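Side-chain contacts in E3 ubiquitin-protein ligase RNF31 (Mus musculus, PDB 5Y3T), which acts as a ubiquitin ligase of the RING-between-RING type and, through the helical region modelled here, probably binds its partner HOIL-1: residues Gly69-Gln74 with Glu92-Ala97; Pro27-Ser32 with Gln44-Glu49; Leu108-Lys113 with Thr132-Gln137; Arg99-Glu104 with Gly125-Ala130. One frame throughout, in Å; residues are numbered along the deposited sequence.

Contact 1: residues Gly69-Gln74 with Glu92-Ala97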
loop_
_atom_site.group_PDB
_atom_site.type_symbol
_atom_site.label_atom_id
_atom_site.label_comp_id
_atom_site.label_asym_id
_atom_site.label_seq_id
_atom_site.Cartn_x
_atom_site.Cartn_y
_atom_site.Cartn_z
ATOM N N GLY B 69 9.833 17.382 -7.990
ATOM C CA GLY B 69 11.212 17.036 -7.796
ATOM C C GLY B 69 11.513 15.845 -8.650
ATOM O O GLY B 69 10.778 15.520 -9.580
ATOM N N ALA B 70 12.589 15.173 -8.283
ATOM C CA ALA B 70 13.198 14.168 -9.105
ATOM C C ALA B 70 12.804 12.829 -8.530
ATOM O O ALA B 70 12.842 12.636 -7.321
ATOM C CB ALA B 70 14.714 14.334 -9.076
ATOM N N PHE B 71 12.510 11.897 -9.425
ATOM C CA PHE B 71 12.082 10.550 -9.084
ATOM C C PHE B 71 13.254 9.589 -9.061
ATOM O O PHE B 71 14.143 9.648 -9.932
ATOM C CB PHE B 71 10.986 10.100 -10.074
ATOM C CG PHE B 71 9.750 10.991 -10.021
ATOM C CD1 PHE B 71 9.694 12.171 -10.749
ATOM C CD2 PHE B 71 8.669 10.661 -9.193
ATOM C CE1 PHE B 71 8.585 13.015 -10.665
ATOM C CE2 PHE B 71 7.563 11.499 -9.096
ATOM C CZ PHE B 71 7.519 12.678 -9.829
ATOM N N SER B 72 13.246 8.713 -8.054
ATOM C CA SER B 72 14.255 7.681 -7.867
ATOM C C SER B 72 13.856 6.411 -8.587
ATOM O O SER B 72 12.692 6.202 -8.874
ATOM C CB SER B 72 14.423 7.360 -6.377
ATOM O OG SER B 72 13.194 6.977 -5.799
ATOM N N CYS B 73 14.846 5.558 -8.847
ATOM C CA CYS B 73 14.665 4.255 -9.481
ATOM C C CYS B 73 13.795 3.400 -8.610
ATOM O O CYS B 73 13.018 2.663 -9.117
ATOM C CB CYS B 73 16.013 3.519 -9.674
ATOM S SG CYS B 73 17.352 4.496 -10.419
ATOM N N GLN B 74 13.924 3.482 -7.294
ATOM C CA GLN B 74 13.096 2.649 -6.395
ATOM C C GLN B 74 11.614 3.039 -6.591
ATOM O O GLN B 74 10.777 2.184 -6.667
ATOM C CB GLN B 74 13.515 2.738 -4.921
ATOM C CG GLN B 74 14.960 2.298 -4.622
ATOM C CD GLN B 74 16.080 3.278 -5.108
ATOM O OE1 GLN B 74 16.256 4.392 -4.579
ATOM N NE2 GLN B 74 16.837 2.850 -6.124
ATOM N N GLU B 92 1.824 7.336 -14.265
ATOM C CA GLU B 92 0.731 7.943 -13.502
ATOM C C GLU B 92 0.954 7.701 -12.035
ATOM O O GLU B 92 0.907 8.652 -11.252
ATOM C CB GLU B 92 -0.660 7.343 -13.871
ATOM C CG GLU B 92 -1.591 8.123 -14.818
ATOM C CD GLU B 92 -2.673 7.227 -15.520
ATOM O OE1 GLU B 92 -3.078 6.128 -15.041
ATOM O OE2 GLU B 92 -3.129 7.618 -16.610
ATOM N N GLU B 93 1.169 6.428 -11.663
ATOM C CA GLU B 93 1.351 6.047 -10.253
ATOM C C GLU B 93 2.652 6.521 -9.655
ATOM O O GLU B 93 2.716 6.763 -8.459
ATOM C CB GLU B 93 1.237 4.507 -10.039
ATOM C CG GLU B 93 -0.170 3.965 -10.311
ATOM C CD GLU B 93 -1.317 4.809 -9.701
ATOM O OE1 GLU B 93 -1.353 4.951 -8.474
ATOM O OE2 GLU B 93 -2.200 5.308 -10.427
ATOM N N CYS B 94 3.731 6.583 -10.444
ATOM C CA CYS B 94 5.012 7.083 -9.909
ATOM C C CYS B 94 4.852 8.551 -9.399
ATOM O O CYS B 94 5.222 8.910 -8.263
ATOM C CB CYS B 94 6.077 6.938 -10.973
ATOM S SG CYS B 94 7.703 7.482 -10.473
ATOM N N VAL B 95 4.204 9.342 -10.244
ATOM C CA VAL B 95 3.796 10.724 -9.980
ATOM C C VAL B 95 2.828 10.816 -8.813
ATOM O O VAL B 95 3.001 11.660 -7.915
ATOM C CB VAL B 95 3.107 11.302 -11.243
ATOM C CG1 VAL B 95 2.333 12.603 -10.977
ATOM C CG2 VAL B 95 4.139 11.487 -12.349
ATOM N N ARG B 96 1.802 9.968 -8.848
ATOM C CA ARG B 96 0.776 9.960 -7.807
ATOM C C ARG B 96 1.296 9.539 -6.449
ATOM O O ARG B 96 1.016 10.186 -5.457
ATOM C CB ARG B 96 -0.399 9.078 -8.234
ATOM C CG ARG B 96 -1.220 9.739 -9.343
ATOM C CD ARG B 96 -2.076 8.722 -10.049
ATOM N NE ARG B 96 -2.870 9.325 -11.087
ATOM C CZ ARG B 96 -3.896 8.754 -11.718
ATOM N NH1 ARG B 96 -4.306 7.534 -11.433
ATOM N NH2 ARG B 96 -4.543 9.445 -12.634
ATOM N N ALA B 97 2.054 8.462 -6.399
ATOM C CA ALA B 97 2.724 8.054 -5.153
ATOM C C ALA B 97 3.536 9.184 -4.522
ATOM O O ALA B 97 3.405 9.414 -3.334
ATOM C CB ALA B 97 3.609 6.816 -5.335
#

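Contact 2: residues Pro27-Ser32 with Gln44-Glu49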
loop_
_atom_site.group_PDB
_atom_site.type_symbol
_atom_site.label_atom_id
_atom_site.label_comp_id
_atom_site.label_asym_id
_atom_site.label_seq_id
_atom_site.Cartn_x
_atom_site.Cartn_y
_atom_site.Cartn_z
ATOM N N PRO B 27 7.542 -12.616 -8.857
ATOM C CA PRO B 27 6.581 -12.875 -9.922
ATOM C C PRO B 27 6.055 -11.625 -10.668
ATOM O O PRO B 27 5.742 -11.716 -11.853
ATOM C CB PRO B 27 5.466 -13.622 -9.195
ATOM C CG PRO B 27 6.167 -14.300 -8.064
ATOM C CD PRO B 27 7.167 -13.285 -7.597
ATOM N N GLU B 28 6.000 -10.476 -10.002
ATOM C CA GLU B 28 5.587 -9.239 -10.661
ATOM C C GLU B 28 6.668 -8.676 -11.642
ATOM O O GLU B 28 6.303 -8.046 -12.627
ATOM C CB GLU B 28 5.061 -8.156 -9.685
ATOM C CG GLU B 28 5.666 -8.094 -8.292
ATOM C CD GLU B 28 5.100 -9.152 -7.365
ATOM O OE1 GLU B 28 3.926 -9.078 -6.985
ATOM O OE2 GLU B 28 5.826 -10.082 -7.055
ATOM N N GLU B 29 7.956 -8.920 -11.377
ATOM C CA GLU B 29 9.039 -8.708 -12.381
ATOM C C GLU B 29 8.921 -9.567 -13.627
ATOM O O GLU B 29 9.020 -9.069 -14.757
ATOM C CB GLU B 29 10.418 -8.938 -11.771
ATOM C CG GLU B 29 10.934 -7.694 -11.043
ATOM C CD GLU B 29 12.085 -7.912 -10.060
ATOM O OE1 GLU B 29 12.436 -9.044 -9.642
ATOM O OE2 GLU B 29 12.625 -6.875 -9.650
ATOM N N VAL B 30 8.702 -10.854 -13.432
ATOM C CA VAL B 30 8.591 -11.751 -14.561
ATOM C C VAL B 30 7.384 -11.327 -15.375
ATOM O O VAL B 30 7.511 -11.123 -16.556
ATOM C CB VAL B 30 8.491 -13.241 -14.141
ATOM C CG1 VAL B 30 8.119 -14.155 -15.315
ATOM C CG2 VAL B 30 9.814 -13.690 -13.578
ATOM N N PHE B 31 6.229 -11.160 -14.733
ATOM C CA PHE B 31 5.012 -10.862 -15.473
ATOM C C PHE B 31 5.047 -9.471 -16.161
ATOM O O PHE B 31 4.565 -9.327 -17.273
ATOM C CB PHE B 31 3.812 -10.976 -14.551
ATOM C CG PHE B 31 2.506 -10.784 -15.240
ATOM C CD1 PHE B 31 2.010 -11.771 -16.114
ATOM C CD2 PHE B 31 1.740 -9.635 -15.005
ATOM C CE1 PHE B 31 0.782 -11.620 -16.749
ATOM C CE2 PHE B 31 0.498 -9.476 -15.638
ATOM C CZ PHE B 31 0.015 -10.475 -16.508
ATOM N N SER B 32 5.611 -8.480 -15.473
ATOM C CA SER B 32 5.778 -7.130 -16.001
ATOM C C SER B 32 6.618 -7.121 -17.263
ATOM O O SER B 32 6.277 -6.416 -18.238
ATOM C CB SER B 32 6.419 -6.209 -14.958
ATOM O OG SER B 32 5.529 -6.017 -13.855
ATOM N N GLN B 44 16.410 -12.879 -18.968
ATOM C CA GLN B 44 17.352 -12.140 -19.812
ATOM C C GLN B 44 16.912 -10.711 -19.985
ATOM O O GLN B 44 17.698 -9.811 -19.738
ATOM C CB GLN B 44 17.545 -12.802 -21.179
ATOM C CG GLN B 44 18.501 -13.992 -21.137
ATOM C CD GLN B 44 18.677 -14.617 -22.504
ATOM O OE1 GLN B 44 18.964 -13.918 -23.477
ATOM N NE2 GLN B 44 18.467 -15.930 -22.595
ATOM N N TRP B 45 15.645 -10.512 -20.357
ATOM C CA TRP B 45 15.104 -9.164 -20.539
ATOM C C TRP B 45 15.283 -8.297 -19.317
ATOM O O TRP B 45 15.670 -7.138 -19.449
ATOM C CB TRP B 45 13.629 -9.176 -20.981
ATOM C CG TRP B 45 13.106 -7.807 -21.384
ATOM C CD1 TRP B 45 13.086 -7.263 -22.641
ATOM C CD2 TRP B 45 12.531 -6.812 -20.509
ATOM N NE1 TRP B 45 12.536 -5.992 -22.603
ATOM C CE2 TRP B 45 12.175 -5.700 -21.313
ATOM C CE3 TRP B 45 12.275 -6.760 -19.124
ATOM C CZ2 TRP B 45 11.598 -4.559 -20.782
ATOM C CZ3 TRP B 45 11.693 -5.622 -18.589
ATOM C CH2 TRP B 45 11.359 -4.530 -19.420
ATOM N N LEU B 46 15.002 -8.837 -18.134
ATOM C CA LEU B 46 15.147 -8.076 -16.893
ATOM C C LEU B 46 16.577 -7.631 -16.681
ATOM O O LEU B 46 16.778 -6.445 -16.463
ATOM C CB LEU B 46 14.652 -8.858 -15.668
ATOM C CG LEU B 46 13.125 -8.996 -15.563
ATOM C CD1 LEU B 46 12.746 -10.125 -14.622
ATOM C CD2 LEU B 46 12.454 -7.712 -15.118
ATOM N N ARG B 47 17.552 -8.552 -16.725
ATOM C CA ARG B 47 19.029 -8.186 -16.684
ATOM C C ARG B 47 19.474 -7.091 -17.653
ATOM O O ARG B 47 20.195 -6.201 -17.287
ATOM C CB ARG B 47 19.944 -9.379 -17.007
ATOM C CG ARG B 47 20.449 -10.141 -15.795
ATOM C CD ARG B 47 21.336 -11.333 -16.171
ATOM N NE ARG B 47 20.800 -12.580 -15.585
ATOM C CZ ARG B 47 20.087 -13.520 -16.227
ATOM N NH1 ARG B 47 19.807 -13.432 -17.534
ATOM N NH2 ARG B 47 19.656 -14.588 -15.549
ATOM N N SER B 48 19.044 -7.178 -18.899
ATOM C CA SER B 48 19.562 -6.305 -19.952
ATOM C C SER B 48 18.713 -5.032 -20.248
ATOM O O SER B 48 19.283 -3.995 -20.579
ATOM C CB SER B 48 19.801 -7.144 -21.223
ATOM O OG SER B 48 18.753 -7.014 -22.150
ATOM N N GLU B 49 17.382 -5.113 -20.120
ATOM C CA GLU B 49 16.481 -4.026 -20.545
ATOM C C GLU B 49 15.817 -3.197 -19.461
ATOM O O GLU B 49 15.449 -2.048 -19.744
ATOM C CB GLU B 49 15.384 -4.595 -21.452
ATOM C CG GLU B 49 15.898 -5.234 -22.726
ATOM C CD GLU B 49 16.914 -4.328 -23.423
ATOM O OE1 GLU B 49 16.538 -3.191 -23.846
ATOM O OE2 GLU B 49 18.095 -4.741 -23.469
#

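Contact 3: residues Leu108-Lys113 with Thr132-Gln137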
loop_
_atom_site.group_PDB
_atom_site.type_symbol
_atom_site.label_atom_id
_atom_site.label_comp_id
_atom_site.label_asym_id
_atom_site.label_seq_id
_atom_site.Cartn_x
_atom_site.Cartn_y
_atom_site.Cartn_z
ATOM N N LEU B 108 2.310 16.933 8.092
ATOM C CA LEU B 108 3.101 16.585 9.269
ATOM C C LEU B 108 4.175 17.603 9.620
ATOM O O LEU B 108 5.039 17.278 10.426
ATOM C CB LEU B 108 3.748 15.198 9.071
ATOM C CG LEU B 108 2.930 14.000 9.563
ATOM C CD1 LEU B 108 1.421 14.126 9.317
ATOM C CD2 LEU B 108 3.497 12.725 8.955
ATOM N N GLY B 109 4.123 18.812 9.045
ATOM C CA GLY B 109 5.178 19.822 9.237
ATOM C C GLY B 109 6.192 20.078 8.100
ATOM O O GLY B 109 6.829 21.109 8.071
ATOM N N PHE B 110 6.351 19.172 7.151
ATOM C CA PHE B 110 7.494 19.217 6.227
ATOM C C PHE B 110 7.096 19.326 4.776
ATOM O O PHE B 110 6.840 18.324 4.131
ATOM C CB PHE B 110 8.333 17.983 6.480
ATOM C CG PHE B 110 8.810 17.936 7.862
ATOM C CD1 PHE B 110 9.877 18.752 8.251
ATOM C CD2 PHE B 110 8.143 17.201 8.813
ATOM C CE1 PHE B 110 10.320 18.765 9.572
ATOM C CE2 PHE B 110 8.579 17.200 10.135
ATOM C CZ PHE B 110 9.656 17.999 10.517
ATOM N N GLY B 111 7.040 20.562 4.279
ATOM C CA GLY B 111 6.726 20.855 2.866
ATOM C C GLY B 111 7.964 20.875 1.978
ATOM O O GLY B 111 9.068 20.644 2.456
ATOM N N PRO B 112 7.792 21.131 0.676
ATOM C CA PRO B 112 8.923 21.317 -0.268
ATOM C C PRO B 112 10.021 22.253 0.254
ATOM O O PRO B 112 11.223 21.923 0.234
ATOM C CB PRO B 112 8.242 21.918 -1.501
ATOM C CG PRO B 112 6.849 21.371 -1.465
ATOM C CD PRO B 112 6.484 21.172 -0.016
ATOM N N LYS B 113 9.612 23.389 0.786
ATOM C CA LYS B 113 10.590 24.345 1.268
ATOM C C LYS B 113 11.481 23.833 2.424
ATOM O O LYS B 113 12.608 24.306 2.534
ATOM C CB LYS B 113 9.918 25.690 1.553
ATOM C CG LYS B 113 9.181 26.224 0.308
ATOM C CD LYS B 113 9.414 27.703 0.012
ATOM C CE LYS B 113 8.947 28.067 -1.397
ATOM N NZ LYS B 113 9.200 29.497 -1.752
ATOM N N THR B 132 11.913 10.593 9.528
ATOM C CA THR B 132 13.060 10.404 10.415
ATOM C C THR B 132 14.099 11.477 10.107
ATOM O O THR B 132 14.351 12.317 10.970
ATOM C CB THR B 132 13.679 8.987 10.306
ATOM O OG1 THR B 132 12.698 7.999 10.624
ATOM C CG2 THR B 132 14.833 8.791 11.291
ATOM N N GLU B 133 14.613 11.506 8.868
ATOM C CA GLU B 133 15.736 12.402 8.492
ATOM C C GLU B 133 15.407 13.900 8.672
ATOM O O GLU B 133 16.186 14.647 9.209
ATOM C CB GLU B 133 16.235 12.113 7.043
ATOM C CG GLU B 133 17.739 12.400 6.818
ATOM C CD GLU B 133 18.123 12.630 5.348
ATOM O OE1 GLU B 133 19.048 11.941 4.838
ATOM O OE2 GLU B 133 17.502 13.496 4.681
ATOM N N LEU B 134 14.219 14.302 8.258
ATOM C CA LEU B 134 13.718 15.676 8.392
ATOM C C LEU B 134 13.559 16.200 9.819
ATOM O O LEU B 134 13.524 17.414 10.036
ATOM C CB LEU B 134 12.341 15.779 7.704
ATOM C CG LEU B 134 12.350 15.829 6.169
ATOM C CD1 LEU B 134 11.020 15.402 5.567
ATOM C CD2 LEU B 134 12.709 17.224 5.682
ATOM N N GLN B 135 13.408 15.304 10.779
ATOM C CA GLN B 135 13.247 15.702 12.182
ATOM C C GLN B 135 14.506 15.535 13.016
ATOM O O GLN B 135 14.507 15.878 14.207
ATOM C CB GLN B 135 12.129 14.912 12.821
ATOM C CG GLN B 135 10.761 15.286 12.285
ATOM C CD GLN B 135 9.672 14.435 12.896
ATOM O OE1 GLN B 135 8.685 14.941 13.414
ATOM N NE2 GLN B 135 9.876 13.149 12.887
ATOM N N ARG B 136 15.569 15.023 12.413
ATOM C CA ARG B 136 16.844 14.985 13.089
ATOM C C ARG B 136 17.193 16.319 13.722
ATOM O O ARG B 136 17.468 16.366 14.928
ATOM C CB ARG B 136 17.959 14.523 12.164
ATOM C CG ARG B 136 17.986 13.013 12.014
ATOM C CD ARG B 136 19.383 12.417 11.782
ATOM N NE ARG B 136 19.288 11.015 12.138
ATOM C CZ ARG B 136 18.735 10.076 11.379
ATOM N NH1 ARG B 136 18.275 10.346 10.133
ATOM N NH2 ARG B 136 18.640 8.843 11.862
ATOM N N GLN B 137 17.129 17.398 12.960
ATOM C CA GLN B 137 17.486 18.722 13.530
ATOM C C GLN B 137 16.650 19.116 14.742
ATOM O O GLN B 137 17.146 19.774 15.643
ATOM C CB GLN B 137 17.441 19.820 12.483
ATOM C CG GLN B 137 18.704 19.851 11.626
ATOM C CD GLN B 137 18.903 21.173 10.889
ATOM O OE1 GLN B 137 17.952 21.933 10.661
ATOM N NE2 GLN B 137 20.145 21.449 10.511
#

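Contact 4: residues Arg99-Glu104 with Gly125-Ala130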
loop_
_atom_site.group_PDB
_atom_site.type_symbol
_atom_site.label_atom_id
_atom_site.label_comp_id
_atom_site.label_asym_id
_atom_site.label_seq_id
_atom_site.Cartn_x
_atom_site.Cartn_y
_atom_site.Cartn_z
ATOM N N ARG B 99 3.370 12.598 -5.195
ATOM C CA ARG B 99 2.382 13.622 -4.826
ATOM C C ARG B 99 1.693 13.342 -3.500
ATOM O O ARG B 99 1.558 14.239 -2.667
ATOM C CB ARG B 99 1.308 13.809 -5.911
ATOM C CG ARG B 99 0.562 15.125 -5.777
ATOM C CD ARG B 99 -0.602 15.258 -6.748
ATOM N NE ARG B 99 -0.109 15.464 -8.099
ATOM C CZ ARG B 99 -0.448 14.768 -9.190
ATOM N NH1 ARG B 99 -1.336 13.760 -9.169
ATOM N NH2 ARG B 99 0.122 15.088 -10.341
ATOM N N ARG B 100 1.265 12.105 -3.305
ATOM C CA ARG B 100 0.549 11.719 -2.105
ATOM C C ARG B 100 1.462 11.827 -0.884
ATOM O O ARG B 100 1.029 12.196 0.237
ATOM C CB ARG B 100 0.003 10.290 -2.294
ATOM C CG ARG B 100 -0.774 9.718 -1.119
ATOM C CD ARG B 100 -1.342 8.328 -1.361
ATOM N NE ARG B 100 -0.399 7.370 -1.937
ATOM C CZ ARG B 100 0.588 6.744 -1.273
ATOM N NH1 ARG B 100 0.839 6.977 0.031
ATOM N NH2 ARG B 100 1.359 5.882 -1.938
ATOM N N LYS B 101 2.732 11.488 -1.086
ATOM C CA LYS B 101 3.668 11.494 0.017
ATOM C C LYS B 101 4.084 12.918 0.398
ATOM O O LYS B 101 4.267 13.195 1.551
ATOM C CB LYS B 101 4.851 10.603 -0.286
ATOM C CG LYS B 101 4.455 9.149 -0.308
ATOM C CD LYS B 101 5.567 8.265 -0.812
ATOM C CE LYS B 101 5.086 6.877 -1.238
ATOM N NZ LYS B 101 6.159 6.246 -2.046
ATOM N N VAL B 102 4.181 13.813 -0.568
ATOM C CA VAL B 102 4.477 15.211 -0.308
ATOM C C VAL B 102 3.328 15.888 0.428
ATOM O O VAL B 102 3.550 16.706 1.330
ATOM C CB VAL B 102 4.853 15.949 -1.624
ATOM C CG1 VAL B 102 4.700 17.480 -1.520
ATOM C CG2 VAL B 102 6.272 15.530 -2.044
ATOM N N HIS B 103 2.107 15.535 0.050
ATOM C CA HIS B 103 0.918 16.003 0.755
ATOM C C HIS B 103 0.935 15.513 2.210
ATOM O O HIS B 103 0.648 16.287 3.088
ATOM C CB HIS B 103 -0.342 15.576 0.022
ATOM C CG HIS B 103 -1.601 15.905 0.749
ATOM N ND1 HIS B 103 -2.303 17.069 0.524
ATOM C CD2 HIS B 103 -2.293 15.218 1.691
ATOM C CE1 HIS B 103 -3.371 17.091 1.300
ATOM N NE2 HIS B 103 -3.391 15.978 2.013
ATOM N N GLU B 104 1.320 14.271 2.476
ATOM C CA GLU B 104 1.420 13.843 3.870
ATOM C C GLU B 104 2.532 14.564 4.652
ATOM O O GLU B 104 2.310 15.058 5.771
ATOM C CB GLU B 104 1.629 12.346 4.010
ATOM C CG GLU B 104 0.937 11.825 5.274
ATOM C CD GLU B 104 1.386 10.448 5.726
ATOM O OE1 GLU B 104 2.009 9.700 4.928
ATOM O OE2 GLU B 104 1.106 10.114 6.902
ATOM N N GLY B 125 11.607 7.040 -1.980
ATOM C CA GLY B 125 10.165 7.246 -1.791
ATOM C C GLY B 125 9.655 6.768 -0.439
ATOM O O GLY B 125 8.466 6.709 -0.226
ATOM N N ASP B 126 10.543 6.433 0.484
ATOM C CA ASP B 126 10.146 5.860 1.769
ATOM C C ASP B 126 9.769 6.989 2.734
ATOM O O ASP B 126 10.646 7.661 3.309
ATOM C CB ASP B 126 11.324 5.044 2.310
ATOM C CG ASP B 126 10.951 4.136 3.460
ATOM O OD1 ASP B 126 10.136 4.509 4.322
ATOM O OD2 ASP B 126 11.535 3.039 3.518
ATOM N N VAL B 127 8.464 7.182 2.923
ATOM C CA VAL B 127 7.944 8.243 3.781
ATOM C C VAL B 127 8.478 8.132 5.208
ATOM O O VAL B 127 8.854 9.142 5.806
ATOM C CB VAL B 127 6.395 8.231 3.851
ATOM C CG1 VAL B 127 5.872 9.243 4.882
ATOM C CG2 VAL B 127 5.832 8.566 2.520
ATOM N N ALA B 128 8.493 6.910 5.740
ATOM C CA ALA B 128 8.918 6.671 7.114
ATOM C C ALA B 128 10.345 7.164 7.291
ATOM O O ALA B 128 10.612 7.976 8.174
ATOM C CB ALA B 128 8.820 5.209 7.451
ATOM N N ARG B 129 11.240 6.746 6.398
ATOM C CA ARG B 129 12.657 7.173 6.459
ATOM C C ARG B 129 12.892 8.624 6.146
ATOM O O ARG B 129 13.789 9.215 6.738
ATOM C CB ARG B 129 13.544 6.321 5.581
ATOM C CG ARG B 129 13.810 4.994 6.241
ATOM C CD ARG B 129 14.584 4.063 5.356
ATOM N NE ARG B 129 14.611 2.734 5.949
ATOM C CZ ARG B 129 15.244 1.687 5.433
ATOM N NH1 ARG B 129 15.926 1.801 4.290
ATOM N NH2 ARG B 129 15.195 0.517 6.073
ATOM N N ALA B 130 12.110 9.217 5.251
ATOM C CA ALA B 130 12.214 10.685 5.044
ATOM C C ALA B 130 11.829 11.487 6.314
ATOM O O ALA B 130 12.540 12.391 6.727
ATOM C CB ALA B 130 11.376 11.118 3.855
#

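Contact 1: residues Gly69-Gln74 with Glu92-Ala97
Phe71 swings its ring anti to its own carbonyl carbon (chi1 -61°), while Cys94 sends SG anti to the backbone N (chi1 -179°), and the two turns set sulfur against ring. Cys94 SG comes nearest at Phe71 CD2, 3.6 Å away, with CG next, so it meets the part of the ring close to CB rather than the far end. The approach is oblique: SG of Cys94 lies 4.5 Å from the Phe71 centroid, 49° off the ring normal, a sulfur-aromatic contact. Further along the same side of the ring, CE2 of Phe71 rests on the helix backbone, 3.6 Å from Cys94 O and 3.9 Å from Val95 CA. The Val95 side chain is a looser neighbour, with CG2 4.4 Å from CZ of Phe71. No hydrogen bond crosses; the ring is held by van der Waals and sulfur-aromatic contact. Arg96 points away from Phe71; there its NH1 forms a salt bridge with Glu93 OE2 (3.2 Å), and Glu92 CG lies over one guanidinium face. Ser72, directly after Phe71, is the N-cap of helix 73-82, which places the ring at the entry to that helix. Around the ring, Ala58 and Ala61 of helix 42-64 pack on Phe71, Arg98 adds a cation-pi contact, and helix 87-107 supplies Cys94 and Val95, so the residue leading into helix 73-82 packs against both helix 42-64 and helix 87-107.

Contact 2: residues Pro27-Ser32 with Gln44-Glu49
Leu46 and Glu29 make most of this contact, and their CA atoms, 7.6 Å apart, are the nearest pair across it. Leu46 aims its side chain at helix 27-37 with CG anti to its carbonyl carbon (chi1 -73°), which brings both methyls onto Glu29, with CD1 also near Val30. Leu46 CD2 lies 3.7 Å from the backbone O of Glu29, and Leu46 CD1 is 3.9 Å from Glu29 CB; each methyl touches both the carbonyl oxygen and CB. Beside it, Leu46 CD1 reaches the backbone N of Val30 at 4.3 Å. Val30 itself turns its side chain away from Leu46, into Met16 and Ile17 of helix 2-22, and offers mainly main chain here. This is helix-to-helix packing between neighbours in sequence: helix 27-37 and helix 42-64 are joined by a short link within the all-helical UBA-type region of HOIP. No hydrogen bond passes between the segments, and the leucine meets the aliphatic base of Glu29 rather than its charge. Beyond CG the glutamate runs extended, carrying the carboxylate on to a salt bridge from OE2 to Arg77, while OE1 accepts from the backbone N of Ser26 just ahead of the helix, as in one half of a capping box. Trp45, next to Leu46, has Glu49 CB over one face of its indole, 3.3 Å above the plane and offset toward the rim, and packs against Ala33, Tyr36 and Trp80.

Contact 3: residues Leu108-Lys113 with Thr132-Gln137
The Phe110 ring takes Leu134 CB over one face, while Gln135 CG comes to it obliquely. With CG anti to its carbonyl carbon (chi1 -59°), Phe110 aims its ring at the helix. The Leu134 contact is CH-pi: CB lies 4.1 Å from the Phe110 centroid, 18° off the normal and shifted toward the rim. Leu134 CD1 continues the packing back along the side chain, 3.8 Å from Phe110 CB, the two side chains sliding past each other in opposite directions. At the far end, CZ of Phe110 meets Gln135 CG at 3.4 Å, and CE1 sits 3.5 Å from the backbone O of Leu134. The Gln135 amide stands 85° from the ring plane, nearly upright against it; its OE1 is hydrogen-bonded to the backbone of another protein chain. An alanine at Phe110 removes the ring and would probably leave a gap between the loop and Leu134 and Gln135. Just before Phe110, Gly109 with positive phi is the C-prime residue of a Schellman motif, which stops helix 87-107 and turns the chain. The aromatic side chain then lies on helix 127-145, also against Leu131 and Arg138, and ties the loop leading to helix 116-122 onto that last helix.

Contact 4: residues Arg99-Glu104 with Gly125-Ala130
Lys101 and Val127 bring their CA atoms within 6.6 Å, where helix 87-107 passes the start of helix 127-145; there Gly125, at a positive phi of 85°, and the N-cap Asp126 lead the chain into the helix. The Lys101 chain runs extended beyond CG, past Val127, to put NZ on the carbonyl oxygen of Gly125 at 3.0 Å. That hydrogen bond meets the oxygen at a C=O...N angle of 131°, with the ammonium tilted 21° from the carbonyl plane. On the way, the methylenes of Lys101 lie against Val127 CG2, although the spacing there is modelled too tightly to weigh. The other methyl, Val127 CG1, is 3.9 Å from Glu104 OE1, which reaches across at about a right angle. The Glu104 carboxylate finds its main partner in a basic side chain of another protein chain. Asp126 caps the helix start: its OD1 accepts from Arg129 N at 3.2 Å, met from above the carboxylate plane. A leucine in place of Lys101 would probably leave the Gly125 carbonyl without the ammonium that bonds it here. Lys101 is largely buried, with Leu120 of helix 116-122 against its side chain, and the like charge of Lys78 lies close, so the bond to Gly125 probably helps to offset the cost of placing the ammonium there.

Contacts 1 and 3 are the buried pair, each built on a phenylalanine from a non-helical stretch laid against a helix, with no hydrogen bond across; one ring meets sulfur and backbone, the other a leucine and a glutamine chain. Contacts 2 and 4 are only partly buried and join helix to helix or helix start: contact 2 by a leucine on the backbone and CB of a glutamate, contact 4 by a lysine bond to a carbonyl, the one hydrogen bond across any of the four. Contacts 1 and 4 touch and share helix 87-107, while contacts 3 and 4 share helix 127-145. Contact 2 touches none of the others, though its helix 42-64 also packs on the ring of contact 1.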